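Aminopeptidase N family protein (Idiomarina loihiensis L2TR, PDB 4FGM) probably acts as a zinc-dependent aminopeptidase of the M61 family, releasing residues from the amino end of peptides. Local coordinates at residues T300-F305 with I417-D422; S350-S355 with A443-E448. All blocks are in the same frame, centred on the assembly; numbering follows the deposited sequence.

Interaction 1: residues T300-F305 with I417-D422; sequences TEQLWF and IGTADD
The carboxamide of Gln-302 reaches the loop 417-422 and spends both of its ends there, carried across by a chain that leaves with CG anti to the carbonyl carbon and runs extended beyond. Gln-302 OE1 accepts from Thr-419 OG1 at 2.6 Å, in the carbonyl plane; that OG1 is also hydrogen-bonded to Tyr-306 OH. Gln-302 NE2 gives one N-H to Thr-419 O at 3.0 Å, a partner in the amide plane, and the other to the anti lone pair of Asp-421 OD1 at 2.8 Å. The Gln-302 amide and Asp-421 carboxylate planes are 80° apart. In the M61 peptidase domain this grip ties the loop between helices 401-413 and 423-429 to the turn before helix 303-306, just ahead of the zinc ligand Glu-307. An alanine in place of Gln-302 removes the amide, so Thr-419 OG1 loses its acceptor, Thr-419 O and Asp-421 OD1 lose their donor, and the loop would probably be freer to shift. Thr-300 OG1 closes an ST turn by accepting from Gln-302 N, and water 1 joins it to Asp-421 OD1. The Glu-301 and Asp-421 carboxylates stack, planes 2° apart, with Glu-301 OE1 3.8 Å from Asp-421 OD2, a repulsion probably eased by Tyr-445 OH on Glu-301 OE2 and waters 3 and 4 on Asp-421 OD2. Water 2 accepts from Trp-304 NE1 and donates to Glu-301 OE2 and Asp-421 O.

Interaction 2: residues S350-S355 with A443-E448; sequences SVTESS and ALYNKE
Thr-352 meets the end of helix 437-445 at Leu-444 O, which its OG1 grips with a 2.8 Å hydrogen bond, the hydroxyl tilted 33° from the carbonyl plane. A weak bond from Thr-352 N reaches the same oxygen. With OG1 between the backbone N and the carbonyl carbon (chi1 49°), Thr-352 CG2 lies anti to the carbonyl carbon, where it packs 3.9 Å from Leu-444 CG and also touches CE1 of Tyr-445. This is the close-packed part of the contact: Val-351 CG1 rests on Ala-443 O at 3.5 Å, Trp-304 of helix 303-306 adjoins Val-351, Thr-352 and Leu-444, and the buried Ser-350 sets its CB against the carbonyl oxygens of Leu-444, Tyr-445 and Asn-446, 3.6 Å from Tyr-445 O. The arrangement places the first turn of one helix against the last turn of another, and the first is closed by a capping box. Ser-350, the N-cap, accepts from Glu-353 N through OG, and Ser-350 N in turn donates to Glu-353 OE1. Two waters fill the joint beside Ser-350. Water 5 links Ser-350 OG to Tyr-445 O, while water 6 accepts from Val-351 N and sits 2.8 Å from both Ala-443 O and Asn-446 O. The contact is looser on the solvent side, where the extended chain of Lys-447 passes Ser-350 N with its CG and CE and heads for the end of Glu-353; Lys-447 NZ comes only as near as a long salt bridge to Glu-353 OE1, 3.9 Å.

Overall arrangement
The two interactions illustrate how short helices near a metal site can be tied to more distant parts of a chain. Their centres are 13 Å apart, and their segments alternate in sequence: 300-305, 350-355, 417-422, then 443-448. The two earlier segments lie in the M61 peptidase region and touch directly, Ser-355 OG bonding Thr-300 O and Leu-303 N; Glu-301 with Tyr-445 forms a second link. Interaction 1 joins helix 303-306 to a later loop, interaction 2 helix 351-356 to helix 437-445. The zinc ion lies about 13 Å from the side chains of Thr-300 and Val-351: both contacts sit in the helical part of the chain around the zinc, and neither supplies a ligand.

Interaction 1: residues T300-F305 with I417-D422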
loop_
_atom_site.group_PDB
_atom_site.type_symbol
_atom_site.label_atom_id
_atom_site.label_comp_id
_atom_site.label_asym_id
_atom_site.label_seq_id
_atom_site.Cartn_x
_atom_site.Cartn_y
_atom_site.Cartn_z
ATOM N N THR A 300 -8.490 -14.750 -1.457
ATOM C CA THR A 300 -9.054 -14.522 -0.136
ATOM C C THR A 300 -9.893 -13.244 -0.184
ATOM O O THR A 300 -9.483 -12.241 -0.766
ATOM C CB THR A 300 -7.970 -14.382 0.964
ATOM O OG1 THR A 300 -8.611 -14.148 2.227
ATOM C CG2 THR A 300 -7.023 -13.224 0.660
ATOM N N GLU A 301 -11.073 -13.293 0.420
ATOM C CA GLU A 301 -11.974 -12.145 0.442
ATOM C C GLU A 301 -11.761 -11.310 1.693
ATOM O O GLU A 301 -12.513 -10.368 1.940
ATOM C CB GLU A 301 -13.427 -12.616 0.434
ATOM C CG GLU A 301 -13.813 -13.380 1.706
ATOM C CD GLU A 301 -15.286 -13.729 1.762
ATOM O OE1 GLU A 301 -15.791 -14.365 0.809
ATOM O OE2 GLU A 301 -15.937 -13.368 2.766
ATOM N N GLN A 302 -10.739 -11.645 2.476
ATOM C CA GLN A 302 -10.490 -10.938 3.726
ATOM C C GLN A 302 -9.717 -9.616 3.693
ATOM O O GLN A 302 -9.492 -9.007 4.742
ATOM C CB GLN A 302 -9.818 -11.896 4.709
ATOM C CG GLN A 302 -10.686 -13.093 5.065
ATOM C CD GLN A 302 -9.986 -14.073 5.981
ATOM O OE1 GLN A 302 -9.448 -13.693 7.023
ATOM N NE2 GLN A 302 -9.995 -15.343 5.602
ATOM N N LEU A 303 -9.315 -9.152 2.513
ATOM C CA LEU A 303 -8.576 -7.895 2.447
ATOM C C LEU A 303 -9.397 -6.694 2.919
ATOM O O LEU A 303 -8.841 -5.628 3.189
ATOM C CB LEU A 303 -8.048 -7.657 1.034
ATOM C CG LEU A 303 -7.004 -8.680 0.561
ATOM C CD1 LEU A 303 -6.437 -8.242 -0.782
ATOM C CD2 LEU A 303 -5.881 -8.802 1.589
ATOM N N TRP A 304 -10.715 -6.858 3.032
ATOM C CA TRP A 304 -11.565 -5.763 3.505
ATOM C C TRP A 304 -11.186 -5.494 4.954
ATOM O O TRP A 304 -11.338 -4.383 5.469
ATOM C CB TRP A 304 -13.052 -6.141 3.445
ATOM C CG TRP A 304 -13.451 -7.266 4.375
ATOM C CD1 TRP A 304 -13.528 -8.602 4.069
ATOM C CD2 TRP A 304 -13.825 -7.153 5.755
ATOM N NE1 TRP A 304 -13.928 -9.320 5.170
ATOM C CE2 TRP A 304 -14.115 -8.460 6.217
ATOM C CE3 TRP A 304 -13.945 -6.077 6.645
ATOM C CZ2 TRP A 304 -14.520 -8.716 7.530
ATOM C CZ3 TRP A 304 -14.350 -6.333 7.955
ATOM C CH2 TRP A 304 -14.631 -7.645 8.383
ATOM N N PHE A 305 -10.694 -6.535 5.613
ATOM C CA PHE A 305 -10.296 -6.425 7.000
ATOM C C PHE A 305 -8.807 -6.098 7.111
ATOM O O PHE A 305 -8.413 -5.129 7.772
ATOM C CB PHE A 305 -10.634 -7.734 7.736
ATOM C CG PHE A 305 -10.128 -7.788 9.153
ATOM C CD1 PHE A 305 -8.833 -8.247 9.435
ATOM C CD2 PHE A 305 -10.932 -7.354 10.204
ATOM C CE1 PHE A 305 -8.349 -8.269 10.748
ATOM C CE2 PHE A 305 -10.463 -7.370 11.519
ATOM C CZ PHE A 305 -9.165 -7.829 11.796
ATOM N N ILE A 417 -2.890 -18.683 14.567
ATOM C CA ILE A 417 -4.057 -19.492 14.246
ATOM C C ILE A 417 -4.627 -19.157 12.873
ATOM O O ILE A 417 -4.986 -20.047 12.107
ATOM C CB ILE A 417 -5.169 -19.295 15.313
ATOM C CG1 ILE A 417 -4.709 -19.882 16.645
ATOM C CG2 ILE A 417 -6.473 -19.934 14.850
ATOM C CD1 ILE A 417 -4.127 -21.280 16.527
ATOM N N GLY A 418 -4.715 -17.865 12.577
ATOM C CA GLY A 418 -5.253 -17.436 11.300
ATOM C C GLY A 418 -6.751 -17.204 11.355
ATOM O O GLY A 418 -7.449 -17.783 12.192
ATOM N N THR A 419 -7.248 -16.357 10.462
ATOM C CA THR A 419 -8.671 -16.050 10.411
ATOM C C THR A 419 -9.314 -16.611 9.152
ATOM O O THR A 419 -8.741 -16.527 8.066
ATOM C CB THR A 419 -8.919 -14.523 10.428
ATOM O OG1 THR A 419 -8.255 -13.914 9.311
ATOM C CG2 THR A 419 -8.416 -13.915 11.720
ATOM N N ALA A 420 -10.500 -17.196 9.308
ATOM C CA ALA A 420 -11.251 -17.736 8.175
ATOM C C ALA A 420 -12.136 -16.584 7.711
ATOM O O ALA A 420 -12.258 -15.576 8.416
ATOM C CB ALA A 420 -12.103 -18.921 8.608
ATOM N N ASP A 421 -12.756 -16.720 6.544
ATOM C CA ASP A 421 -13.589 -15.644 6.015
ATOM C C ASP A 421 -14.659 -15.114 6.956
ATOM O O ASP A 421 -14.934 -13.917 6.964
ATOM C CB ASP A 421 -14.248 -16.065 4.703
ATOM C CG ASP A 421 -13.238 -16.389 3.622
ATOM O OD1 ASP A 421 -12.051 -16.036 3.793
ATOM O OD2 ASP A 421 -13.634 -16.986 2.598
ATOM N N ASP A 422 -15.247 -15.988 7.766
ATOM C CA ASP A 422 -16.311 -15.569 8.678
ATOM C C ASP A 422 -15.898 -15.391 10.138
ATOM O O ASP A 422 -16.725 -15.055 10.984
ATOM C CB ASP A 422 -17.479 -16.560 8.589
ATOM C CG ASP A 422 -17.135 -17.924 9.159
ATOM O OD1 ASP A 422 -15.991 -18.392 8.957
ATOM O OD2 ASP A 422 -18.015 -18.537 9.801
HETATM O O HOH W 1 -9.802 -16.843 2.603
HETATM O O HOH W 2 -14.521 -12.002 4.858
HETATM O O HOH W 3 -12.232 -16.209 0.477
HETATM O O HOH W 4 -16.179 -17.585 1.980
#

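Interaction 2: residues S350-S355 with A443-E448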
loop_
_atom_site.group_PDB
_atom_site.type_symbol
_atom_site.label_atom_id
_atom_site.label_comp_id
_atom_site.label_asym_id
_atom_site.label_seq_id
_atom_site.Cartn_x
_atom_site.Cartn_y
_atom_site.Cartn_z
ATOM N N SER A 350 -19.069 -6.223 -4.639
ATOM C CA SER A 350 -19.091 -6.181 -3.180
ATOM C C SER A 350 -17.641 -6.079 -2.726
ATOM O O SER A 350 -16.724 -6.411 -3.482
ATOM C CB SER A 350 -19.743 -7.443 -2.595
ATOM O OG SER A 350 -19.004 -8.611 -2.892
ATOM N N VAL A 351 -17.435 -5.617 -1.498
ATOM C CA VAL A 351 -16.089 -5.454 -0.966
ATOM C C VAL A 351 -15.327 -6.779 -0.869
ATOM O O VAL A 351 -14.117 -6.828 -1.123
ATOM C CB VAL A 351 -16.123 -4.759 0.422
ATOM C CG1 VAL A 351 -16.527 -5.748 1.503
ATOM C CG2 VAL A 351 -14.773 -4.139 0.726
ATOM N N THR A 352 -16.027 -7.853 -0.516
ATOM C CA THR A 352 -15.382 -9.154 -0.404
ATOM C C THR A 352 -15.017 -9.675 -1.785
ATOM O O THR A 352 -13.985 -10.325 -1.966
ATOM C CB THR A 352 -16.293 -10.184 0.298
ATOM O OG1 THR A 352 -17.598 -10.164 -0.296
ATOM C CG2 THR A 352 -16.393 -9.868 1.777
ATOM N N GLU A 353 -15.875 -9.390 -2.756
ATOM C CA GLU A 353 -15.639 -9.805 -4.135
ATOM C C GLU A 353 -14.388 -9.092 -4.659
ATOM O O GLU A 353 -13.572 -9.688 -5.355
ATOM C CB GLU A 353 -16.860 -9.459 -4.996
ATOM C CG GLU A 353 -16.700 -9.717 -6.478
ATOM C CD GLU A 353 -17.935 -9.310 -7.270
ATOM O OE1 GLU A 353 -18.852 -8.692 -6.672
ATOM O OE2 GLU A 353 -17.983 -9.602 -8.490
ATOM N N SER A 354 -14.238 -7.820 -4.299
ATOM C CA SER A 354 -13.091 -7.024 -4.724
ATOM C C SER A 354 -11.785 -7.590 -4.156
ATOM O O SER A 354 -10.761 -7.633 -4.850
ATOM C CB SER A 354 -13.264 -5.567 -4.276
ATOM O OG SER A 354 -12.169 -4.766 -4.678
ATOM N N SER A 355 -11.825 -8.017 -2.894
ATOM C CA SER A 355 -10.655 -8.593 -2.240
ATOM C C SER A 355 -10.277 -9.881 -2.965
ATOM O O SER A 355 -9.110 -10.114 -3.296
ATOM C CB SER A 355 -10.975 -8.904 -0.775
ATOM O OG SER A 355 -9.954 -9.671 -0.156
ATOM N N ALA A 443 -22.629 -4.921 4.446
ATOM C CA ALA A 443 -21.428 -4.160 4.132
ATOM C C ALA A 443 -20.428 -5.027 3.381
ATOM O O ALA A 443 -19.718 -4.554 2.493
ATOM C CB ALA A 443 -20.793 -3.635 5.419
ATOM N N LEU A 444 -20.399 -6.305 3.740
ATOM C CA LEU A 444 -19.478 -7.269 3.160
ATOM C C LEU A 444 -19.901 -7.965 1.866
ATOM O O LEU A 444 -19.068 -8.196 0.985
ATOM C CB LEU A 444 -19.150 -8.343 4.207
ATOM C CG LEU A 444 -17.848 -8.293 5.020
ATOM C CD1 LEU A 444 -17.583 -6.906 5.571
ATOM C CD2 LEU A 444 -17.949 -9.311 6.142
ATOM N N TYR A 445 -21.181 -8.296 1.739
ATOM C CA TYR A 445 -21.635 -9.027 0.560
ATOM C C TYR A 445 -22.618 -8.328 -0.377
ATOM O O TYR A 445 -22.866 -8.809 -1.475
ATOM C CB TYR A 445 -22.188 -10.381 1.016
ATOM C CG TYR A 445 -21.176 -11.153 1.842
ATOM C CD1 TYR A 445 -20.048 -11.718 1.246
ATOM C CD2 TYR A 445 -21.303 -11.246 3.228
ATOM C CE1 TYR A 445 -19.066 -12.353 2.010
ATOM C CE2 TYR A 445 -20.323 -11.879 4.007
ATOM C CZ TYR A 445 -19.208 -12.430 3.391
ATOM O OH TYR A 445 -18.236 -13.045 4.149
ATOM N N ASN A 446 -23.184 -7.205 0.046
ATOM C CA ASN A 446 -24.099 -6.476 -0.826
ATOM C C ASN A 446 -23.322 -5.424 -1.620
ATOM O O ASN A 446 -22.152 -5.144 -1.332
ATOM C CB ASN A 446 -25.209 -5.788 -0.022
ATOM C CG ASN A 446 -26.298 -6.752 0.425
ATOM O OD1 ASN A 446 -26.371 -7.894 -0.033
ATOM N ND2 ASN A 446 -27.163 -6.283 1.316
ATOM N N LYS A 447 -23.976 -4.847 -2.621
ATOM C CA LYS A 447 -23.349 -3.826 -3.452
ATOM C C LYS A 447 -24.156 -2.533 -3.359
ATOM O O LYS A 447 -24.819 -2.135 -4.316
ATOM C CB LYS A 447 -23.289 -4.315 -4.900
ATOM C CG LYS A 447 -22.617 -5.660 -5.054
ATOM C CD LYS A 447 -22.833 -6.234 -6.442
ATOM C CE LYS A 447 -22.201 -7.610 -6.567
ATOM N NZ LYS A 447 -22.541 -8.262 -7.860
ATOM N N GLU A 448 -24.086 -1.886 -2.198
ATOM C CA GLU A 448 -24.816 -0.650 -1.939
ATOM C C GLU A 448 -23.989 0.279 -1.059
ATOM O O GLU A 448 -22.912 -0.094 -0.596
ATOM C CB GLU A 448 -26.133 -0.983 -1.236
ATOM C CG GLU A 448 -25.942 -1.868 -0.010
ATOM C CD GLU A 448 -27.221 -2.567 0.438
ATOM O OE1 GLU A 448 -28.087 -2.833 -0.423
ATOM O OE2 GLU A 448 -27.349 -2.875 1.644
HETATM O O HOH W 5 -20.697 -10.689 -2.350
HETATM O O HOH W 6 -19.591 -4.647 -0.270
#